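Local coordinates for protein iron aquisition yersiniabactin synthesis enzyme, YbtT (Escherichia coli, PDB 6BA9) that is a low-specificity type II thioesterase that maintains production of the metallophore yersiniabactin, probably by hydrolysing thioesters on its synthetase, at residues 52-55 with 56-59; 199-203 with 204-208. The protein carries 1 engineered substitution. All coordinates share one frame; numbering follows the deposited sequence.

Contact 1 (52-55 with 56-59); sequences DRLR and HLEP
The imidazole of H56 folds back along the chain, bringing H56 CE1 to 3.4 Å from R53 O. That oxygen meets the ring at its edge, near the ring plane. The backward swing follows from chi1 of H56 (60°), which places CG between the backbone N and the carbonyl carbon. The same CE1 comes within 4.3 Å of CD2 of L54, a loose van der Waals touch, while one face of the imidazole is approached by CG of L57, set off toward the rim. The two leucines meet through L54 CB and L57 CD1, 4.2 Å apart, and they also rest on earlier residues of the same loop, L54 on T47 and L57 on P49. R55 departs from this group: its chain bends at chi2 and chi3 and rests on L160 and L164 of helix 155-174.

Between the leucines the backbone closes with a hydrogen bond from L57 N to L54 O (3.1 Å, N-H...O 164°). The donor sits well above the carbonyl plane, 52° out of it, so the bond is straight at the hydrogen but off the oxygen's lone pairs. Water 1 lies between R55 O (2.7 Å) and L57 O (2.6 Å), placed to donate to each, though other acceptors also compete for its two protons. The arrangement is a type I beta turn from L54 to L57, lying in the surface loop that joins strand 42-46 to helix 63-77.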
loop_
_atom_site.group_PDB
_atom_site.type_symbol
_atom_site.label_atom_id
_atom_site.label_comp_id
_atom_site.label_asym_id
_atom_site.label_seq_id
_atom_site.Cartn_x
_atom_site.Cartn_y
_atom_site.Cartn_z
ATOM N N ASP A 52 -7.832 -8.479 -12.005
ATOM C CA ASP A 52 -8.972 -8.894 -11.170
ATOM C C ASP A 52 -10.256 -8.393 -11.836
ATOM O O ASP A 52 -10.380 -8.531 -13.063
ATOM C CB ASP A 52 -8.761 -8.482 -9.722
ATOM C CG ASP A 52 -7.548 -9.137 -9.089
ATOM O OD1 ASP A 52 -7.068 -10.197 -9.554
ATOM O OD2 ASP A 52 -7.040 -8.561 -8.098
ATOM N N ARG A 53 -11.192 -7.787 -11.106
ATOM C CA ARG A 53 -12.439 -7.321 -11.716
ATOM C C ARG A 53 -12.227 -6.127 -12.633
ATOM O O ARG A 53 -13.179 -5.705 -13.302
ATOM C CB ARG A 53 -13.439 -6.921 -10.623
ATOM C CG ARG A 53 -13.801 -8.059 -9.717
ATOM C CD ARG A 53 -14.639 -7.598 -8.538
ATOM N NE ARG A 53 -14.918 -8.718 -7.646
ATOM C CZ ARG A 53 -15.585 -8.629 -6.501
ATOM N NH1 ARG A 53 -16.060 -7.459 -6.080
ATOM N NH2 ARG A 53 -15.774 -9.722 -5.772
ATOM N N LEU A 54 -11.024 -5.543 -12.642
ATOM C CA LEU A 54 -10.689 -4.376 -13.442
ATOM C C LEU A 54 -9.774 -4.731 -14.605
ATOM O O LEU A 54 -9.067 -3.867 -15.136
ATOM C CB LEU A 54 -10.042 -3.297 -12.577
ATOM C CG LEU A 54 -10.890 -2.829 -11.386
ATOM C CD1 LEU A 54 -10.175 -1.677 -10.671
ATOM C CD2 LEU A 54 -12.309 -2.417 -11.757
ATOM N N ARG A 55 -9.801 -5.991 -15.034
ATOM C CA ARG A 55 -8.966 -6.446 -16.151
ATOM C C ARG A 55 -9.237 -5.669 -17.432
ATOM O O ARG A 55 -8.335 -5.517 -18.265
ATOM C CB ARG A 55 -9.256 -7.923 -16.390
ATOM C CG ARG A 55 -8.408 -8.597 -17.452
ATOM C CD ARG A 55 -6.968 -8.797 -17.063
ATOM N NE ARG A 55 -6.847 -9.653 -15.902
ATOM C CZ ARG A 55 -5.695 -9.968 -15.318
ATOM N NH1 ARG A 55 -4.550 -9.498 -15.812
ATOM N NH2 ARG A 55 -5.700 -10.743 -14.249
ATOM N N HIS A 56 -10.461 -5.186 -17.616
ATOM C CA HIS A 56 -10.831 -4.485 -18.839
ATOM C C HIS A 56 -10.214 -3.094 -18.934
ATOM O O HIS A 56 -10.304 -2.471 -19.996
ATOM C CB HIS A 56 -12.360 -4.378 -18.930
ATOM C CG HIS A 56 -12.980 -3.638 -17.788
ATOM N ND1 HIS A 56 -13.123 -4.188 -16.533
ATOM C CD2 HIS A 56 -13.479 -2.380 -17.702
ATOM C CE1 HIS A 56 -13.679 -3.304 -15.724
ATOM N NE2 HIS A 56 -13.898 -2.196 -16.407
ATOM N N LEU A 57 -9.618 -2.579 -17.859
ATOM C CA LEU A 57 -9.031 -1.245 -17.854
ATOM C C LEU A 57 -7.536 -1.325 -18.147
ATOM O O LEU A 57 -6.865 -2.295 -17.794
ATOM C CB LEU A 57 -9.248 -0.577 -16.495
ATOM C CG LEU A 57 -10.697 -0.369 -16.046
ATOM C CD1 LEU A 57 -10.747 0.321 -14.688
ATOM C CD2 LEU A 57 -11.459 0.456 -17.099
ATOM N N GLU A 58 -6.997 -0.284 -18.779
ATOM C CA GLU A 58 -5.548 -0.209 -18.895
ATOM C C GLU A 58 -4.952 0.150 -17.538
ATOM O O GLU A 58 -5.528 0.943 -16.792
ATOM C CB GLU A 58 -5.112 0.823 -19.942
ATOM C CG GLU A 58 -5.183 0.295 -21.390
ATOM C CD GLU A 58 -4.350 -0.968 -21.607
ATOM O OE1 GLU A 58 -4.920 -2.082 -21.562
ATOM O OE2 GLU A 58 -3.120 -0.851 -21.804
ATOM N N PRO A 59 -3.798 -0.409 -17.190
ATOM C CA PRO A 59 -3.179 -0.031 -15.925
ATOM C C PRO A 59 -2.698 1.410 -15.958
ATOM O O PRO A 59 -2.281 1.935 -17.001
ATOM C CB PRO A 59 -2.021 -1.024 -15.772
ATOM C CG PRO A 59 -1.765 -1.548 -17.117
ATOM C CD PRO A 59 -3.045 -1.466 -17.885
HETATM O O HOH W 1 -6.230 -4.216 -19.381
#

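Contact 2 (199-203 with 204-208); sequences REASW and QQVDA
The hydroxyl of S202 accepts a hydrogen bond through OG from Q205 N (3.1 Å, N-H...O 158°), engaging an amide of the first helical turn. With chi1 at 68° the OG turns back toward the helix, where it also packs against Q205 CG. S202 O accepts from V206 N at 3.1 Å, and W203 O accepts from D207 N at 2.8 Å; both donors lie nearly in line with the C=O bond, as in regular alpha-helix. S202 is thus the N-cap of helix 203-207, the short helix following strand 190-195 in this alpha/beta-hydrolase-type fold. The side-chain amide of Q205 leads away from the cap: NE2 donates to H124 O and to water 2 (2.9 Å), which in turn donates to E200 O at 3.0 Å, tying the glutamine to the loop ahead of the cap. One turn along, D207 lies alongside W203, its CB over the six-membered ring, 3.8 Å from the centroid, in a CH-pi contact. The carboxylate plane is tilted only 18° from the indole; D207 OD1 forms a salt bridge with R210 NE, and OD2 too is hydrogen-bonded to a residue close by in the chain. On the buried side, A201 CB meets V206 CG2 at 4.1 Å, and V206 packs on L192 and C194 of the strand.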
loop_
_atom_site.group_PDB
_atom_site.type_symbol
_atom_site.label_atom_id
_atom_site.label_comp_id
_atom_site.label_asym_id
_atom_site.label_seq_id
_atom_site.Cartn_x
_atom_site.Cartn_y
_atom_site.Cartn_z
ATOM N N ARG A 199 14.561 -6.393 2.710
ATOM C CA ARG A 199 15.657 -5.930 1.867
ATOM C C ARG A 199 15.258 -4.791 0.939
ATOM O O ARG A 199 16.141 -4.187 0.323
ATOM C CB ARG A 199 16.205 -7.097 1.045
ATOM C CG ARG A 199 16.951 -8.103 1.893
ATOM C CD ARG A 199 17.441 -9.280 1.058
ATOM N NE ARG A 199 16.338 -9.894 0.341
ATOM C CZ ARG A 199 16.285 -10.074 -0.980
ATOM N NH1 ARG A 199 17.313 -9.758 -1.756
ATOM N NH2 ARG A 199 15.198 -10.603 -1.510
ATOM N N GLU A 200 13.967 -4.472 0.836
ATOM C CA GLU A 200 13.497 -3.438 -0.071
ATOM C C GLU A 200 13.340 -2.073 0.584
ATOM O O GLU A 200 13.323 -1.066 -0.130
ATOM C CB GLU A 200 12.141 -3.835 -0.682
ATOM C CG GLU A 200 12.097 -5.231 -1.290
ATOM C CD GLU A 200 13.249 -5.492 -2.222
ATOM O OE1 GLU A 200 13.656 -4.574 -2.974
ATOM O OE2 GLU A 200 13.790 -6.614 -2.182
ATOM N N ALA A 201 13.192 -2.005 1.899
ATOM C CA ALA A 201 12.959 -0.723 2.570
ATOM C C ALA A 201 13.581 -0.783 3.956
ATOM O O ALA A 201 13.045 -1.408 4.877
ATOM C CB ALA A 201 11.478 -0.387 2.668
ATOM N N SER A 202 14.712 -0.114 4.092
ATOM C CA SER A 202 15.417 -0.083 5.354
ATOM C C SER A 202 14.689 0.791 6.371
ATOM O O SER A 202 13.836 1.619 6.046
ATOM C CB SER A 202 16.813 0.489 5.143
ATOM O OG SER A 202 16.723 1.865 4.807
ATOM N N TRP A 203 15.085 0.637 7.631
ATOM C CA TRP A 203 14.572 1.494 8.693
ATOM C C TRP A 203 14.759 2.967 8.332
ATOM O O TRP A 203 13.836 3.778 8.469
ATOM C CB TRP A 203 15.284 1.153 10.010
ATOM C CG TRP A 203 14.763 1.937 11.181
ATOM C CD1 TRP A 203 13.862 1.513 12.099
ATOM C CD2 TRP A 203 15.147 3.265 11.580
ATOM N NE1 TRP A 203 13.634 2.497 13.030
ATOM C CE2 TRP A 203 14.410 3.580 12.730
ATOM C CE3 TRP A 203 16.028 4.215 11.069
ATOM C CZ2 TRP A 203 14.533 4.815 13.379
ATOM C CZ3 TRP A 203 16.141 5.437 11.724
ATOM C CH2 TRP A 203 15.400 5.715 12.847
ATOM N N GLN A 204 15.953 3.323 7.852
ATOM C CA GLN A 204 16.267 4.711 7.521
ATOM C C GLN A 204 15.371 5.235 6.405
ATOM O O GLN A 204 14.886 6.373 6.467
ATOM C CB GLN A 204 17.745 4.804 7.123
ATOM C CG GLN A 204 18.761 4.506 8.259
ATOM C CD GLN A 204 18.881 3.025 8.722
ATOM O OE1 GLN A 204 18.546 2.055 8.011
ATOM N NE2 GLN A 204 19.396 2.863 9.942
ATOM N N GLN A 205 15.101 4.402 5.398
ATOM C CA GLN A 205 14.238 4.823 4.294
ATOM C C GLN A 205 12.802 5.079 4.768
ATOM O O GLN A 205 12.133 6.005 4.284
ATOM C CB GLN A 205 14.274 3.766 3.182
ATOM C CG GLN A 205 15.601 3.662 2.395
ATOM C CD GLN A 205 15.768 4.712 1.306
ATOM O OE1 GLN A 205 16.226 5.814 1.582
ATOM N NE2 GLN A 205 15.435 4.359 0.050
ATOM N N VAL A 206 12.310 4.269 5.707
ATOM C CA VAL A 206 10.962 4.444 6.235
ATOM C C VAL A 206 10.901 5.603 7.220
ATOM O O VAL A 206 9.957 6.404 7.201
ATOM C CB VAL A 206 10.452 3.126 6.849
ATOM C CG1 VAL A 206 9.070 3.306 7.410
ATOM C CG2 VAL A 206 10.459 2.002 5.817
ATOM N N ASP A 207 11.927 5.737 8.071
ATOM C CA ASP A 207 11.954 6.798 9.070
ATOM C C ASP A 207 11.858 8.181 8.436
ATOM O O ASP A 207 11.337 9.117 9.061
ATOM C CB ASP A 207 13.256 6.685 9.873
ATOM C CG ASP A 207 13.314 7.665 11.021
ATOM O OD1 ASP A 207 12.459 7.597 11.916
ATOM O OD2 ASP A 207 14.241 8.506 11.002
ATOM N N ALA A 208 12.383 8.336 7.218
ATOM C CA ALA A 208 12.345 9.607 6.507
ATOM C C ALA A 208 10.932 10.098 6.226
ATOM O O ALA A 208 10.743 11.281 5.879
ATOM C CB ALA A 208 13.138 9.469 5.220
HETATM O O HOH W 2 14.568 1.600 -0.505
#

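In the fold
Contact 1 comes first along the chain and contact 2 follows in series, both within the one thioesterase domain. Their centres are 31 Å apart, on opposite sides of the chain's centre, and their nearest atoms remain about 21 Å from each other. They share the seven-stranded mixed sheet: 52-59 belongs to the loop leaving strand 42-46, next to the outermost strand 3-7, whereas 199-208 follows strand 190-195, beside the other outermost strand, 216-222. Contact 1 also meets helix 155-174 of the insertion between strands 112-116 and 190-195, while contact 2 packs against the sheet itself. The two are independent local turns on opposite flanks of the alpha/beta-hydrolase-type core, each shaping a segment that follows a core strand.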